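Local coordinates for protein fructokinase (Silicibacter sp., PDB 3C8U) that probably transfers a phosphate group from ATP to fructose, as a putative sugar kinase of a fructose transport system, at residues A[46-58]-A[120-134]. Sequence-based numbering, arbitrary orientation. Where two conformers were deposited one is given.
Sequences LSAQGLPAEVVPM and VGPECRVAIIEGNYL
Pro52 O is gripped by two amides: Arg125 N at 2.9 Å and Val126 N at 3.1 Å, each donor tilted 19° from the carbonyl plane. From there the strands run on as a regular parallel ladder, with Val56 N to Ile128 O, at 2.7 Å, its shortest rung and Met58 N to Glu130 O its last. In one of two conformers of Glu54, a water donates to OE2 of Glu54 and of Glu123 and accepts from Gly121 N; it probably eases the closeness of the two like charges. Strand 53-57 is an edge strand of a parallel sheet in 2-3-1-4-5 order, and 126-131 joins it to strand 23-28, which leads into a probable Walker A P-loop. On the face toward helix 36-48, Val55 CG1 lies 3.5 Å from Glu130 CD, while the carboxylate of Glu130 is held by Ser36 and Ser39. On the other face Ile129 and Val56 lie side by side; with CG1 anti to the carbonyl carbon (chi1 -51°), Ile129 CD1 comes within 3.6 Å of Val56 CB. Val120 CG2 meets Val56 CG2 at 3.7 Å. At the ladder's C-terminal end, selenomethionine Met58 sets CG 3.5 Å from Gly131 CA and brings CE to the edge of the Tyr133 ring.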
ATOM      1  N   LEU A  46     -16.836  -5.486   1.986  1.00 16.12           N
ATOM      2  CA  LEU A  46     -16.778  -5.903   3.412  1.00 17.05           C
ATOM      3  C   LEU A  46     -17.806  -5.103   4.233  1.00 20.91           C
ATOM      4  O   LEU A  46     -18.559  -5.644   5.070  1.00 21.60           O
ATOM      5  CB  LEU A  46     -15.368  -5.727   3.977  1.00 15.25           C
ATOM      6  CG  LEU A  46     -14.284  -6.732   3.502  1.00 18.67           C
ATOM      7  CD1 LEU A  46     -12.890  -6.163   3.760  1.00 20.35           C
ATOM      8  CD2 LEU A  46     -14.441  -8.109   4.170  1.00 20.76           C
ATOM      9  N   SER A  47     -17.852  -3.808   3.959  1.00 19.76           N
ATOM     10  CA  SER A  47     -18.801  -2.940   4.627  1.00 20.59           C
ATOM     11  C   SER A  47     -20.230  -3.484   4.421  1.00 19.35           C
ATOM     12  O   SER A  47     -21.052  -3.505   5.354  1.00 22.59           O
ATOM     13  CB  SER A  47     -18.677  -1.486   4.132  1.00 21.99           C
ATOM     14  OG  SER A  47     -17.358  -0.960   4.346  1.00 20.32           O
ATOM     15  N   ALA A  48     -20.489  -3.986   3.230  1.00 19.03           N
ATOM     16  CA  ALA A  48     -21.841  -4.452   2.851  1.00 19.51           C
ATOM     17  C   ALA A  48     -22.193  -5.746   3.591  1.00 21.19           C
ATOM     18  O   ALA A  48     -23.365  -6.144   3.676  1.00 22.55           O
ATOM     19  CB  ALA A  48     -21.969  -4.651   1.314  1.00 17.68           C
ATOM     20  N   GLN A  49     -21.159  -6.386   4.122  1.00 18.50           N
ATOM     21  CA  GLN A  49     -21.314  -7.652   4.843  1.00 19.11           C
ATOM     22  C   GLN A  49     -21.209  -7.391   6.327  1.00 18.39           C
ATOM     23  O   GLN A  49     -20.940  -8.305   7.103  1.00 21.61           O
ATOM     24  CB  GLN A  49     -20.253  -8.676   4.445  1.00 18.58           C
ATOM     25  CG  GLN A  49     -20.329  -9.135   3.010  1.00 19.29           C
ATOM     26  CD  GLN A  49     -21.623  -9.793   2.639  1.00 20.50           C
ATOM     27  OE1 GLN A  49     -22.312 -10.401   3.457  1.00 17.51           O
ATOM     28  NE2 GLN A  49     -21.927  -9.741   1.363  1.00 18.80           N
ATOM     29  N   GLY A  50     -21.367  -6.120   6.674  1.00 20.15           N
ATOM     30  CA  GLY A  50     -21.486  -5.674   8.089  1.00 21.50           C
ATOM     31  C   GLY A  50     -20.179  -5.417   8.796  1.00 24.56           C
ATOM     32  O   GLY A  50     -20.113  -5.331  10.033  1.00 27.39           O
ATOM     33  N   LEU A  51     -19.119  -5.310   8.001  1.00 22.96           N
ATOM     34  CA  LEU A  51     -17.794  -4.968   8.524  1.00 24.03           C
ATOM     35  C   LEU A  51     -17.314  -3.666   7.895  1.00 23.34           C
ATOM     36  O   LEU A  51     -16.647  -3.694   6.881  1.00 22.24           O
ATOM     37  CB  LEU A  51     -16.764  -6.069   8.230  1.00 24.25           C
ATOM     38  CG  LEU A  51     -16.560  -7.245   9.178  1.00 33.22           C
ATOM     39  CD1 LEU A  51     -15.496  -8.178   8.586  1.00 34.67           C
ATOM     40  CD2 LEU A  51     -16.153  -6.759  10.569  1.00 35.41           C
ATOM     41  N   PRO A  52     -17.641  -2.521   8.508  1.00 26.59           N
ATOM     42  CA  PRO A  52     -17.241  -1.225   7.960  1.00 23.74           C
ATOM     43  C   PRO A  52     -15.745  -1.122   7.822  1.00 20.65           C
ATOM     44  O   PRO A  52     -15.005  -1.253   8.771  1.00 19.58           O
ATOM     45  CB  PRO A  52     -17.773  -0.218   8.982  1.00 24.37           C
ATOM     46  CG  PRO A  52     -18.834  -0.935   9.722  1.00 29.37           C
ATOM     47  CD  PRO A  52     -18.424  -2.374   9.746  1.00 30.13           C
ATOM     48  N   ALA A  53     -15.349  -0.930   6.585  1.00 20.42           N
ATOM     49  CA  ALA A  53     -13.960  -0.970   6.168  1.00 17.68           C
ATOM     50  C   ALA A  53     -13.620   0.262   5.400  1.00 21.04           C
ATOM     51  O   ALA A  53     -14.458   0.853   4.719  1.00 22.98           O
ATOM     52  CB  ALA A  53     -13.704  -2.207   5.273  1.00 17.15           C
ATOM     53  N   GLU A  54     -12.362   0.644   5.545  1.00 20.43           N
ATOM     54  CA  GLU A  54     -11.768   1.761   4.807  0.50 21.78           C
ATOM     55  C   GLU A  54     -10.329   1.480   4.409  1.00 18.03           C
ATOM     56  O   GLU A  54      -9.640   0.698   5.047  1.00 20.17           O
ATOM     57  CB  GLU A  54     -11.867   3.034   5.639  0.50 22.47           C
ATOM     58  CG  GLU A  54     -13.291   3.545   5.721  0.50 31.79           C
ATOM     59  CD  GLU A  54     -13.472   4.714   6.655  0.50 36.86           C
ATOM     60  OE1 GLU A  54     -13.026   5.825   6.314  0.50 46.28           O
ATOM     61  OE2 GLU A  54     -14.092   4.523   7.720  0.50 42.76           O
ATOM     62  N   VAL A  55      -9.904   2.164   3.362  1.00 17.82           N
ATOM     63  CA  VAL A  55      -8.562   1.994   2.810  1.00 18.75           C
ATOM     64  C   VAL A  55      -7.629   3.061   3.380  1.00 19.56           C
ATOM     65  O   VAL A  55      -7.915   4.250   3.311  1.00 19.09           O
ATOM     66  CB  VAL A  55      -8.558   2.024   1.260  1.00 18.44           C
ATOM     67  CG1 VAL A  55      -7.119   1.847   0.746  1.00 20.03           C
ATOM     68  CG2 VAL A  55      -9.505   0.923   0.683  1.00 18.13           C
ATOM     69  N   VAL A  56      -6.513   2.599   3.933  1.00 19.83           N
ATOM     70  CA  VAL A  56      -5.483   3.470   4.520  1.00 18.67           C
ATOM     71  C   VAL A  56      -4.195   3.319   3.687  1.00 19.28           C
ATOM     72  O   VAL A  56      -3.497   2.304   3.758  1.00 18.74           O
ATOM     73  CB  VAL A  56      -5.229   3.130   6.001  1.00 17.02           C
ATOM     74  CG1 VAL A  56      -4.002   3.981   6.566  1.00 17.65           C
ATOM     75  CG2 VAL A  56      -6.518   3.309   6.845  1.00 21.20           C
ATOM     76  N   PRO A  57      -3.887   4.301   2.837  1.00 20.24           N
ATOM     77  CA  PRO A  57      -2.630   4.140   2.099  1.00 20.91           C
ATOM     78  C   PRO A  57      -1.375   4.456   2.893  1.00 20.72           C
ATOM     79  O   PRO A  57      -1.377   5.325   3.779  1.00 19.61           O
ATOM     80  CB  PRO A  57      -2.767   5.165   0.975  1.00 21.09           C
ATOM     81  CG  PRO A  57      -4.165   5.543   0.963  1.00 21.63           C
ATOM     82  CD  PRO A  57      -4.662   5.429   2.317  1.00 18.41           C
HETATM   83  N   MSE A  58      -0.302   3.767   2.531  1.00 21.78           N
HETATM   84  CA  MSE A  58       1.030   4.014   3.124  1.00 22.64           C
HETATM   85  C   MSE A  58       1.765   5.211   2.522  1.00 22.94           C
HETATM   86  O   MSE A  58       2.715   5.676   3.084  1.00 20.92           O
HETATM   87  CB  MSE A  58       1.914   2.750   3.139  1.00 24.66           C
HETATM   88  CG  MSE A  58       2.625   2.353   1.920  1.00 29.24           C
HETATM   89 SE   MSE A  58       4.209   1.128   2.266  0.75 31.02          SE
HETATM   90  CE  MSE A  58       5.433   2.400   2.869  1.00 40.63           C
ATOM     91  N   VAL A 120      -9.083   7.682  10.495  1.00 19.66           N
ATOM     92  CA  VAL A 120      -9.841   6.457  10.716  1.00 20.47           C
ATOM     93  C   VAL A 120     -10.579   6.663  12.027  1.00 19.24           C
ATOM     94  O   VAL A 120      -9.990   6.908  13.068  1.00 17.64           O
ATOM     95  CB  VAL A 120      -8.943   5.231  10.840  1.00 22.54           C
ATOM     96  CG1 VAL A 120      -9.771   4.000  10.983  1.00 22.21           C
ATOM     97  CG2 VAL A 120      -8.012   5.161   9.613  1.00 18.50           C
ATOM     98  N   GLY A 121     -11.896   6.548  11.936  1.00 21.48           N
ATOM     99  CA  GLY A 121     -12.792   6.742  13.069  1.00 20.80           C
ATOM    100  C   GLY A 121     -13.271   5.476  13.742  1.00 19.90           C
ATOM    101  O   GLY A 121     -13.114   4.370  13.224  1.00 20.55           O
ATOM    102  N   PRO A 122     -13.940   5.638  14.893  1.00 20.95           N
ATOM    103  CA  PRO A 122     -14.349   4.512  15.730  1.00 20.03           C
ATOM    104  C   PRO A 122     -15.347   3.564  15.060  1.00 21.94           C
ATOM    105  O   PRO A 122     -15.441   2.407  15.435  1.00 23.86           O
ATOM    106  CB  PRO A 122     -14.924   5.167  16.994  1.00 22.72           C
ATOM    107  CG  PRO A 122     -14.837   6.637  16.800  1.00 25.44           C
ATOM    108  CD  PRO A 122     -14.308   6.952  15.429  1.00 21.57           C
ATOM    109  N   GLU A 123     -16.036   4.060  14.047  1.00 20.98           N
ATOM    110  CA  GLU A 123     -17.020   3.252  13.289  1.00 22.00           C
ATOM    111  C   GLU A 123     -16.345   2.241  12.349  1.00 20.85           C
ATOM    112  O   GLU A 123     -16.933   1.247  11.925  1.00 21.02           O
ATOM    113  CB  GLU A 123     -17.958   4.142  12.486  1.00 22.41           C
ATOM    114  CG  GLU A 123     -17.338   4.755  11.257  1.00 28.64           C
ATOM    115  CD  GLU A 123     -16.531   6.016  11.502  1.00 32.62           C
ATOM    116  OE1 GLU A 123     -16.323   6.453  12.681  1.00 31.14           O
ATOM    117  OE2 GLU A 123     -16.111   6.587  10.477  1.00 42.34           O
ATOM    118  N   CYS A 124     -15.088   2.509  12.039  1.00 20.61           N
ATOM    119  CA  CYS A 124     -14.283   1.620  11.190  1.00 18.74           C
ATOM    120  C   CYS A 124     -13.776   0.424  11.953  1.00 20.52           C
ATOM    121  O   CYS A 124     -13.040   0.531  12.934  1.00 19.73           O
ATOM    122  CB  CYS A 124     -13.112   2.382  10.551  1.00 20.14           C
ATOM    123  SG  CYS A 124     -11.978   1.319   9.581  1.00 21.72           S
ATOM    124  N   ARG A 125     -14.148  -0.740  11.443  1.00 20.31           N
ATOM    125  CA  ARG A 125     -13.880  -2.032  12.087  0.50 22.16           C
ATOM    126  C   ARG A 125     -12.694  -2.732  11.445  1.00 21.84           C
ATOM    127  O   ARG A 125     -12.006  -3.508  12.062  1.00 18.28           O
ATOM    128  CB  ARG A 125     -15.124  -2.938  11.997  0.50 23.34           C
ATOM    129  CG  ARG A 125     -16.261  -2.484  12.900  0.50 29.13           C
ATOM    130  CD  ARG A 125     -17.059  -3.655  13.449  0.50 35.62           C
ATOM    131  NE  ARG A 125     -16.227  -4.825  13.691  0.50 36.42           N
ATOM    132  CZ  ARG A 125     -16.675  -6.067  13.564  0.50 40.31           C
ATOM    133  NH1 ARG A 125     -17.935  -6.262  13.198  0.50 38.43           N
ATOM    134  NH2 ARG A 125     -15.867  -7.101  13.787  0.50 39.75           N
ATOM    135  N   VAL A 126     -12.470  -2.416  10.179  1.00 18.84           N
ATOM    136  CA  VAL A 126     -11.368  -3.001   9.416  1.00 17.67           C
ATOM    137  C   VAL A 126     -10.674  -1.930   8.599  1.00 16.65           C
ATOM    138  O   VAL A 126     -11.310  -1.215   7.844  1.00 16.11           O
ATOM    139  CB  VAL A 126     -11.879  -4.087   8.460  1.00 19.21           C
ATOM    140  CG1 VAL A 126     -10.730  -4.647   7.574  1.00 19.64           C
ATOM    141  CG2 VAL A 126     -12.583  -5.200   9.277  1.00 25.59           C
ATOM    142  N   ALA A 127      -9.364  -1.837   8.785  1.00 17.30           N
ATOM    143  CA  ALA A 127      -8.513  -0.976   7.970  1.00 18.36           C
ATOM    144  C   ALA A 127      -7.767  -1.851   6.981  1.00 17.17           C
ATOM    145  O   ALA A 127      -7.066  -2.808   7.352  1.00 18.15           O
ATOM    146  CB  ALA A 127      -7.519  -0.171   8.835  1.00 17.60           C
ATOM    147  N   ILE A 128      -7.978  -1.525   5.714  1.00 15.84           N
ATOM    148  CA  ILE A 128      -7.270  -2.155   4.623  1.00 15.97           C
ATOM    149  C   ILE A 128      -6.114  -1.222   4.335  1.00 18.42           C
ATOM    150  O   ILE A 128      -6.306  -0.120   3.832  1.00 17.21           O
ATOM    151  CB  ILE A 128      -8.101  -2.335   3.363  1.00 17.23           C
ATOM    152  CG1 ILE A 128      -9.320  -3.215   3.648  1.00 24.22           C
ATOM    153  CG2 ILE A 128      -7.221  -2.898   2.213  1.00 18.72           C
ATOM    154  CD1 ILE A 128     -10.256  -3.224   2.515  1.00 21.25           C
ATOM    155  N   ILE A 129      -4.929  -1.691   4.706  1.00 19.09           N
ATOM    156  CA  ILE A 129      -3.696  -0.913   4.586  1.00 19.75           C
ATOM    157  C   ILE A 129      -3.116  -1.322   3.248  1.00 21.31           C
ATOM    158  O   ILE A 129      -2.938  -2.500   2.989  1.00 20.85           O
ATOM    159  CB  ILE A 129      -2.677  -1.248   5.701  1.00 19.28           C
ATOM    160  CG1 ILE A 129      -3.297  -1.169   7.100  1.00 24.96           C
ATOM    161  CG2 ILE A 129      -1.387  -0.363   5.579  1.00 16.25           C
ATOM    162  CD1 ILE A 129      -4.004   0.082   7.382  1.00 24.96           C
ATOM    163  N   GLU A 130      -2.883  -0.339   2.381  1.00 20.18           N
ATOM    164  CA  GLU A 130      -2.393  -0.601   1.048  1.00 18.93           C
ATOM    165  C   GLU A 130      -1.055   0.071   0.822  1.00 17.14           C
ATOM    166  O   GLU A 130      -0.832   1.213   1.182  1.00 21.34           O
ATOM    167  CB  GLU A 130      -3.436  -0.254  -0.043  1.00 21.09           C
ATOM    168  CG  GLU A 130      -3.590   1.192  -0.342  1.00 23.30           C
ATOM    169  CD  GLU A 130      -4.477   1.484  -1.532  1.00 24.01           C
ATOM    170  OE1 GLU A 130      -5.028   0.542  -2.128  1.00 23.77           O
ATOM    171  OE2 GLU A 130      -4.660   2.683  -1.833  1.00 26.56           O
ATOM    172  N   GLY A 131      -0.143  -0.703   0.257  1.00 19.72           N
ATOM    173  CA  GLY A 131       1.209  -0.191  -0.088  1.00 17.36           C
ATOM    174  C   GLY A 131       2.065  -1.163  -0.863  1.00 17.40           C
ATOM    175  O   GLY A 131       1.687  -2.284  -1.115  1.00 18.63           O
ATOM    176  N   ASN A 132       3.273  -0.739  -1.179  1.00 17.17           N
ATOM    177  CA  ASN A 132       4.189  -1.572  -1.943  1.00 19.13           C
ATOM    178  C   ASN A 132       5.018  -2.524  -1.082  1.00 17.90           C
ATOM    179  O   ASN A 132       5.523  -3.516  -1.577  1.00 20.99           O
ATOM    180  CB  ASN A 132       5.092  -0.678  -2.802  1.00 19.51           C
ATOM    181  CG  ASN A 132       4.300   0.119  -3.821  1.00 21.19           C
ATOM    182  OD1 ASN A 132       3.344  -0.402  -4.423  1.00 31.55           O
ATOM    183  ND2 ASN A 132       4.672   1.358  -4.020  1.00 26.30           N
ATOM    184  N   TYR A 133       5.181  -2.179   0.200  1.00 18.49           N
ATOM    185  CA  TYR A 133       6.144  -2.866   1.084  1.00 19.23           C
ATOM    186  C   TYR A 133       5.537  -3.535   2.304  1.00 18.05           C
ATOM    187  O   TYR A 133       6.142  -3.520   3.372  1.00 19.16           O
ATOM    188  CB  TYR A 133       7.255  -1.890   1.526  1.00 17.08           C
ATOM    189  CG  TYR A 133       7.899  -1.212   0.336  1.00 20.82           C
ATOM    190  CD1 TYR A 133       8.594  -1.955  -0.615  1.00 25.31           C
ATOM    191  CD2 TYR A 133       7.784   0.154   0.138  1.00 18.05           C
ATOM    192  CE1 TYR A 133       9.161  -1.345  -1.725  1.00 21.81           C
ATOM    193  CE2 TYR A 133       8.349   0.766  -0.970  1.00 19.11           C
ATOM    194  CZ  TYR A 133       9.034   0.014  -1.893  1.00 22.52           C
ATOM    195  OH  TYR A 133       9.594   0.631  -2.999  1.00 23.25           O
ATOM    196  N   LEU A 134       4.365  -4.159   2.118  1.00 17.38           N
ATOM    197  CA  LEU A 134       3.618  -4.754   3.229  1.00 18.68           C
ATOM    198  C   LEU A 134       3.911  -6.222   3.468  1.00 18.64           C
ATOM    199  O   LEU A 134       3.516  -6.780   4.495  1.00 20.05           O
ATOM    200  CB  LEU A 134       2.118  -4.521   3.070  1.00 19.38           C
ATOM    201  CG  LEU A 134       1.692  -3.034   2.935  1.00 19.92           C
ATOM    202  CD1 LEU A 134       0.154  -2.961   3.067  1.00 18.21           C
ATOM    203  CD2 LEU A 134       2.398  -2.062   3.928  1.00 15.24           C
TER
HETATM  204  O   HOH W   1     -13.491   6.275   9.611  1.00 24.04           O